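Local coordinates for protein endo-N-acetyl-beta-D-glucosaminidase (Hypocrea jecorina, PDB 4AC1) that hydrolyses the chitobiose core of N-linked glycans as a family 18 endo-beta-N-acetylglucosaminidase, and probably deglycosylates the fungus's own cellulases, at residues 12-26 / 60-74. Residues are numbered along the deposited sequence; the frame is centred on the assembly and turned at random.
Sequences THDSSNRPISMLPLI and HFYTLWNETITMKQA. With NAG (2-acetamido-2-deoxy-beta-D-glucopyranose), chain C.
The imidazoles of His13 and His60 lie against each other as an offset stack, with ring centroids 3.6 Å apart and planes inclined by only 12°. His60 NE2 sits above the His13 ring near its rim, while Thr12 OG1 shares a 2.7 Å hydrogen bond with His13 ND1 at the ring edge, which helps to set the rotation of the imidazole. Asn17 OD1 lies at the edge of the His60 ring, 3.3 Å from CE1. Further along, the Glu67 carboxylate grips the turn before helix 24-27: OE1 accepts from Met22 N at 2.9 Å (N-H...O 162°) and OE2 accepts from Ser21 OG at 2.7 Å, both on the syn side but tilted out of the carboxylate plane. Ser21 OG accepts in turn from Leu23 N, a capping bond, and a water joins Ile20 O to Glu67 OE1. In the alpha/beta barrel of family 18, residues 12-26 follow strand 4-9 and run along helix 62-73 in the same direction; that helix packs on strand 35-42 through Leu64 and Trp65 and on strand 77-83 through Met71. Met22, with CG between its backbone N and carbonyl carbon (chi1 62°), drops onto the helix: SD meets Met71 CG at 3.5 Å and CE meets Leu64 CG at 3.8 Å. Beyond it, Ile26 sets CD1 against Ala74 CB at 3.7 Å. Asn66, on the same helix, carries the N-linked glycan, whose first sugar sits over the rim of one face of the Tyr62 ring.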
loop_
_atom_site.group_PDB
_atom_site.type_symbol
_atom_site.label_atom_id
_atom_site.label_comp_id
_atom_site.label_asym_id
_atom_site.label_seq_id
_atom_site.Cartn_x
_atom_site.Cartn_y
_atom_site.Cartn_z
ATOM N N THR A 12 3.004 -8.705 -12.208
ATOM C CA THR A 12 3.116 -10.068 -11.694
ATOM C C THR A 12 3.772 -11.024 -12.687
ATOM O O THR A 12 4.184 -12.124 -12.318
ATOM C CB THR A 12 1.719 -10.638 -11.327
ATOM O OG1 THR A 12 0.884 -10.609 -12.495
ATOM C CG2 THR A 12 1.061 -9.821 -10.204
ATOM N N HIS A 13 3.845 -10.583 -13.943
ATOM C CA HIS A 13 4.379 -11.376 -15.051
ATOM C C HIS A 13 5.266 -10.485 -15.900
ATOM O O HIS A 13 5.021 -9.286 -16.018
ATOM C CB HIS A 13 3.239 -11.930 -15.922
ATOM C CG HIS A 13 2.402 -12.965 -15.237
ATOM N ND1 HIS A 13 1.615 -12.677 -14.144
ATOM C CD2 HIS A 13 2.218 -14.282 -15.497
ATOM C CE1 HIS A 13 0.993 -13.776 -13.750
ATOM N NE2 HIS A 13 1.346 -14.765 -14.552
ATOM N N ASP A 14 6.292 -11.082 -16.498
ATOM C CA ASP A 14 7.239 -10.324 -17.312
ATOM C C ASP A 14 6.747 -10.174 -18.752
ATOM O O ASP A 14 5.649 -10.634 -19.088
ATOM C CB ASP A 14 8.638 -10.952 -17.243
ATOM C CG ASP A 14 8.710 -12.322 -17.902
ATOM O OD1 ASP A 14 7.828 -12.657 -18.719
ATOM O OD2 ASP A 14 9.670 -13.070 -17.607
ATOM N N SER A 15 7.561 -9.536 -19.595
ATOM C CA SER A 15 7.197 -9.265 -20.992
ATOM C C SER A 15 6.905 -10.525 -21.817
ATOM O O SER A 15 6.246 -10.447 -22.865
ATOM C CB SER A 15 8.280 -8.432 -21.676
ATOM O OG SER A 15 9.435 -9.213 -21.914
ATOM N N SER A 16 7.397 -11.673 -21.346
ATOM C CA SER A 16 7.142 -12.967 -21.984
ATOM C C SER A 16 5.979 -13.711 -21.325
ATOM O O SER A 16 5.785 -14.908 -21.556
ATOM C CB SER A 16 8.398 -13.847 -21.967
ATOM O OG SER A 16 9.508 -13.190 -22.556
ATOM N N ASN A 17 5.219 -12.994 -20.496
ATOM C CA ASN A 17 4.093 -13.556 -19.743
ATOM C C ASN A 17 4.488 -14.674 -18.759
ATOM O O ASN A 17 3.683 -15.544 -18.440
ATOM C CB ASN A 17 2.963 -14.010 -20.689
ATOM C CG ASN A 17 1.613 -14.080 -20.002
ATOM O OD1 ASN A 17 1.290 -13.252 -19.145
ATOM N ND2 ASN A 17 0.810 -15.068 -20.380
ATOM N N ARG A 18 5.725 -14.640 -18.268
ATOM C CA ARG A 18 6.171 -15.586 -17.244
ATOM C C ARG A 18 6.025 -14.957 -15.858
ATOM O O ARG A 18 6.328 -13.778 -15.696
ATOM C CB ARG A 18 7.634 -15.967 -17.455
ATOM C CG ARG A 18 7.932 -16.758 -18.716
ATOM C CD ARG A 18 9.441 -16.808 -18.949
ATOM N NE ARG A 18 9.969 -15.504 -19.351
ATOM C CZ ARG A 18 11.241 -15.125 -19.240
ATOM N NH1 ARG A 18 12.153 -15.940 -18.718
ATOM N NH2 ARG A 18 11.599 -13.913 -19.647
ATOM N N PRO A 19 5.568 -15.738 -14.854
ATOM C CA PRO A 19 5.464 -15.175 -13.506
ATOM C C PRO A 19 6.772 -14.583 -13.020
ATOM O O PRO A 19 7.838 -15.146 -13.249
ATOM C CB PRO A 19 5.075 -16.378 -12.635
ATOM C CG PRO A 19 4.367 -17.302 -13.569
ATOM C CD PRO A 19 5.041 -17.111 -14.913
ATOM N N ILE A 20 6.664 -13.433 -12.363
ATOM C CA ILE A 20 7.772 -12.814 -11.647
ATOM C C ILE A 20 7.702 -13.311 -10.211
ATOM O O ILE A 20 6.683 -13.137 -9.543
ATOM C CB ILE A 20 7.666 -11.274 -11.717
ATOM C CG1 ILE A 20 7.881 -10.814 -13.165
ATOM C CG2 ILE A 20 8.696 -10.603 -10.792
ATOM C CD1 ILE A 20 7.413 -9.417 -13.448
ATOM N N SER A 21 8.758 -13.966 -9.745
ATOM C CA SER A 21 8.771 -14.475 -8.392
ATOM C C SER A 21 8.907 -13.335 -7.390
ATOM O O SER A 21 9.718 -12.416 -7.590
ATOM C CB SER A 21 9.930 -15.450 -8.197
ATOM O OG SER A 21 9.876 -16.004 -6.898
ATOM N N MET A 22 8.128 -13.419 -6.307
ATOM C CA MET A 22 8.281 -12.513 -5.178
ATOM C C MET A 22 9.309 -13.015 -4.171
ATOM O O MET A 22 9.699 -12.269 -3.270
ATOM C CB MET A 22 6.949 -12.253 -4.477
ATOM C CG MET A 22 6.306 -13.497 -3.870
ATOM S SD MET A 22 4.684 -13.197 -3.129
ATOM C CE MET A 22 3.639 -12.945 -4.575
ATOM N N LEU A 23 9.767 -14.255 -4.334
ATOM C CA LEU A 23 10.591 -14.905 -3.315
ATOM C C LEU A 23 12.003 -14.341 -3.094
ATOM O O LEU A 23 12.528 -14.485 -1.987
ATOM C CB LEU A 23 10.638 -16.432 -3.498
ATOM C CG LEU A 23 9.262 -17.116 -3.505
ATOM C CD1 LEU A 23 9.426 -18.575 -3.858
ATOM C CD2 LEU A 23 8.533 -16.948 -2.179
ATOM N N PRO A 24 12.617 -13.687 -4.113
ATOM C CA PRO A 24 13.931 -13.100 -3.814
ATOM C C PRO A 24 13.894 -12.107 -2.657
ATOM O O PRO A 24 14.900 -11.898 -1.997
ATOM C CB PRO A 24 14.296 -12.399 -5.119
ATOM C CG PRO A 24 13.650 -13.262 -6.168
ATOM C CD PRO A 24 12.306 -13.602 -5.558
ATOM N N LEU A 25 12.726 -11.527 -2.390
ATOM C CA LEU A 25 12.568 -10.602 -1.276
ATOM C C LEU A 25 12.784 -11.246 0.087
ATOM O O LEU A 25 13.047 -10.537 1.069
ATOM C CB LEU A 25 11.187 -9.939 -1.322
ATOM C CG LEU A 25 11.026 -8.908 -2.432
ATOM C CD1 LEU A 25 9.565 -8.573 -2.619
ATOM C CD2 LEU A 25 11.845 -7.642 -2.129
ATOM N N ILE A 26 12.680 -12.577 0.155
ATOM C CA ILE A 26 12.979 -13.298 1.399
ATOM C C ILE A 26 14.205 -14.195 1.318
ATOM O O ILE A 26 14.689 -14.654 2.353
ATOM C CB ILE A 26 11.767 -14.130 1.955
ATOM C CG1 ILE A 26 11.308 -15.189 0.942
ATOM C CG2 ILE A 26 10.636 -13.199 2.399
ATOM C CD1 ILE A 26 10.436 -16.298 1.519
ATOM N N HIS A 60 -3.734 -17.738 -14.178
ATOM C CA HIS A 60 -2.731 -16.668 -14.264
ATOM C C HIS A 60 -2.002 -16.422 -12.937
ATOM O O HIS A 60 -0.806 -16.087 -12.929
ATOM C CB HIS A 60 -3.378 -15.366 -14.767
ATOM C CG HIS A 60 -2.404 -14.369 -15.326
ATOM N ND1 HIS A 60 -1.705 -14.582 -16.496
ATOM C CD2 HIS A 60 -2.046 -13.135 -14.896
ATOM C CE1 HIS A 60 -0.941 -13.533 -16.748
ATOM N NE2 HIS A 60 -1.130 -12.640 -15.795
ATOM N N PHE A 61 -2.705 -16.636 -11.826
ATOM C CA PHE A 61 -2.162 -16.341 -10.504
ATOM C C PHE A 61 -1.803 -17.547 -9.635
ATOM O O PHE A 61 -1.559 -17.390 -8.438
ATOM C CB PHE A 61 -3.110 -15.396 -9.758
ATOM C CG PHE A 61 -3.294 -14.075 -10.443
ATOM C CD1 PHE A 61 -2.207 -13.227 -10.668
ATOM C CD2 PHE A 61 -4.555 -13.679 -10.887
ATOM C CE1 PHE A 61 -2.381 -12.009 -11.318
ATOM C CE2 PHE A 61 -4.730 -12.467 -11.539
ATOM C CZ PHE A 61 -3.647 -11.623 -11.742
ATOM N N TYR A 62 -1.718 -18.743 -10.221
ATOM C CA TYR A 62 -1.335 -19.921 -9.438
ATOM C C TYR A 62 0.028 -19.763 -8.760
ATOM O O TYR A 62 0.187 -20.123 -7.595
ATOM C CB TYR A 62 -1.319 -21.194 -10.291
ATOM C CG TYR A 62 -2.681 -21.735 -10.681
ATOM C CD1 TYR A 62 -3.837 -21.382 -9.976
ATOM C CD2 TYR A 62 -2.810 -22.619 -11.759
ATOM C CE1 TYR A 62 -5.087 -21.886 -10.338
ATOM C CE2 TYR A 62 -4.056 -23.139 -12.122
ATOM C CZ TYR A 62 -5.185 -22.762 -11.408
ATOM O OH TYR A 62 -6.421 -23.264 -11.765
ATOM N N THR A 63 1.008 -19.253 -9.507
ATOM C CA THR A 63 2.366 -19.095 -8.984
ATOM C C THR A 63 2.334 -18.069 -7.851
ATOM O O THR A 63 2.859 -18.300 -6.780
ATOM C CB THR A 63 3.379 -18.663 -10.085
ATOM O OG1 THR A 63 3.338 -19.583 -11.193
ATOM C CG2 THR A 63 4.802 -18.595 -9.526
ATOM N N LEU A 64 1.685 -16.932 -8.113
ATOM C CA LEU A 64 1.584 -15.860 -7.123
ATOM C C LEU A 64 1.042 -16.369 -5.778
ATOM O O LEU A 64 1.682 -16.201 -4.741
ATOM C CB LEU A 64 0.724 -14.725 -7.685
ATOM C CG LEU A 64 0.682 -13.392 -6.934
ATOM C CD1 LEU A 64 0.221 -12.282 -7.865
ATOM C CD2 LEU A 64 -0.218 -13.484 -5.717
ATOM N N TRP A 65 -0.131 -17.009 -5.793
ATOM C CA TRP A 65 -0.766 -17.397 -4.528
ATOM C C TRP A 65 0.006 -18.503 -3.826
ATOM O O TRP A 65 0.089 -18.514 -2.610
ATOM C CB TRP A 65 -2.253 -17.739 -4.688
ATOM C CG TRP A 65 -3.081 -16.548 -5.112
ATOM C CD1 TRP A 65 -3.822 -16.424 -6.267
ATOM C CD2 TRP A 65 -3.217 -15.289 -4.418
ATOM N NE1 TRP A 65 -4.423 -15.186 -6.316
ATOM C CE2 TRP A 65 -4.065 -14.470 -5.201
ATOM C CE3 TRP A 65 -2.718 -14.784 -3.208
ATOM C CZ2 TRP A 65 -4.415 -13.172 -4.815
ATOM C CZ3 TRP A 65 -3.068 -13.480 -2.834
ATOM C CH2 TRP A 65 -3.906 -12.700 -3.634
ATOM N N ASN A 66 0.585 -19.423 -4.602
ATOM C CA ASN A 66 1.462 -20.428 -4.013
ATOM C C ASN A 66 2.671 -19.814 -3.300
ATOM O O ASN A 66 3.033 -20.233 -2.197
ATOM C CB ASN A 66 1.900 -21.446 -5.053
ATOM C CG ASN A 66 0.905 -22.562 -5.189
ATOM O OD1 ASN A 66 0.872 -23.462 -4.364
ATOM N ND2 ASN A 66 0.075 -22.495 -6.211
ATOM N N GLU A 67 3.265 -18.795 -3.914
ATOM C CA GLU A 67 4.401 -18.108 -3.290
ATOM C C GLU A 67 4.015 -17.352 -2.012
ATOM O O GLU A 67 4.812 -17.245 -1.077
ATOM C CB GLU A 67 5.106 -17.168 -4.282
ATOM C CG GLU A 67 5.837 -17.923 -5.393
ATOM C CD GLU A 67 6.765 -17.049 -6.206
ATOM O OE1 GLU A 67 6.512 -15.832 -6.320
ATOM O OE2 GLU A 67 7.762 -17.601 -6.734
ATOM N N THR A 68 2.790 -16.828 -1.953
ATOM C CA THR A 68 2.411 -16.053 -0.757
ATOM C C THR A 68 2.484 -16.867 0.538
ATOM O O THR A 68 2.761 -16.312 1.601
ATOM C CB THR A 68 1.021 -15.360 -0.853
ATOM O OG1 THR A 68 -0.015 -16.344 -0.916
ATOM C CG2 THR A 68 0.935 -14.406 -2.058
ATOM N N ILE A 69 2.258 -18.179 0.441
ATOM C CA ILE A 69 2.358 -19.055 1.612
ATOM C C ILE A 69 3.784 -19.035 2.164
ATOM O O ILE A 69 4.004 -18.879 3.363
ATOM C CB ILE A 69 1.921 -20.512 1.293
ATOM C CG1 ILE A 69 0.470 -20.537 0.807
ATOM C CG2 ILE A 69 2.087 -21.422 2.520
ATOM C CD1 ILE A 69 0.066 -21.823 0.112
ATOM N N THR A 70 4.749 -19.144 1.256
ATOM C CA THR A 70 6.159 -19.129 1.612
ATOM C C THR A 70 6.583 -17.777 2.183
ATOM O O THR A 70 7.379 -17.709 3.135
ATOM C CB THR A 70 7.001 -19.488 0.387
ATOM O OG1 THR A 70 6.495 -20.714 -0.157
ATOM C CG2 THR A 70 8.470 -19.653 0.744
ATOM N N MET A 71 6.042 -16.703 1.613
ATOM C CA MET A 71 6.307 -15.367 2.135
ATOM C C MET A 71 5.831 -15.252 3.583
ATOM O O MET A 71 6.540 -14.755 4.451
ATOM C CB MET A 71 5.618 -14.323 1.272
ATOM C CG MET A 71 6.159 -14.260 -0.152
ATOM S SD MET A 71 7.874 -13.699 -0.285
ATOM C CE MET A 71 7.649 -11.921 -0.225
ATOM N N LYS A 72 4.615 -15.734 3.832
ATOM C CA LYS A 72 4.078 -15.730 5.190
ATOM C C LYS A 72 4.897 -16.598 6.150
ATOM O O LYS A 72 5.149 -16.187 7.282
ATOM C CB LYS A 72 2.601 -16.127 5.198
ATOM C CG LYS A 72 1.717 -15.055 4.570
ATOM C CD LYS A 72 0.221 -15.343 4.686
ATOM C CE LYS A 72 -0.244 -16.283 3.592
ATOM N NZ LYS A 72 -1.746 -16.396 3.543
ATOM N N GLN A 73 5.361 -17.761 5.693
ATOM C CA GLN A 73 6.255 -18.586 6.511
ATOM C C GLN A 73 7.517 -17.840 6.957
ATOM O O GLN A 73 8.002 -18.028 8.076
ATOM C CB GLN A 73 6.634 -19.871 5.773
ATOM C CG GLN A 73 7.324 -20.894 6.675
ATOM C CD GLN A 73 7.567 -22.243 6.007
ATOM O OE1 GLN A 73 6.964 -22.569 4.983
ATOM N NE2 GLN A 73 8.459 -23.038 6.598
ATOM N N ALA A 74 8.054 -16.994 6.079
ATOM C CA ALA A 74 9.247 -16.221 6.400
ATOM C C ALA A 74 8.953 -15.034 7.324
ATOM O O ALA A 74 9.878 -14.352 7.764
ATOM C CB ALA A 74 9.925 -15.748 5.133
HETATM C C1 NAG C . -0.908 -23.525 -6.438
HETATM C C2 NAG C . -2.349 -23.141 -6.091
HETATM C C3 NAG C . -3.292 -24.303 -6.388
HETATM C C4 NAG C . -3.130 -24.705 -7.850
HETATM C C5 NAG C . -1.659 -25.009 -8.139
HETATM C C6 NAG C . -1.428 -25.279 -9.617
HETATM C C7 NAG C . -2.992 -21.517 -4.411
HETATM C C8 NAG C . -3.032 -21.170 -2.958
HETATM N N2 NAG C . -2.451 -22.700 -4.715
HETATM O O3 NAG C . -4.619 -23.911 -6.115
HETATM O O4 NAG C . -3.911 -25.846 -8.151
HETATM O O5 NAG C . -0.835 -23.901 -7.790
HETATM O O6 NAG C . -0.188 -25.938 -9.759
HETATM O O7 NAG C . -3.432 -20.737 -5.254
HETATM O O HOH W 1 4.761 -14.549 -8.193
#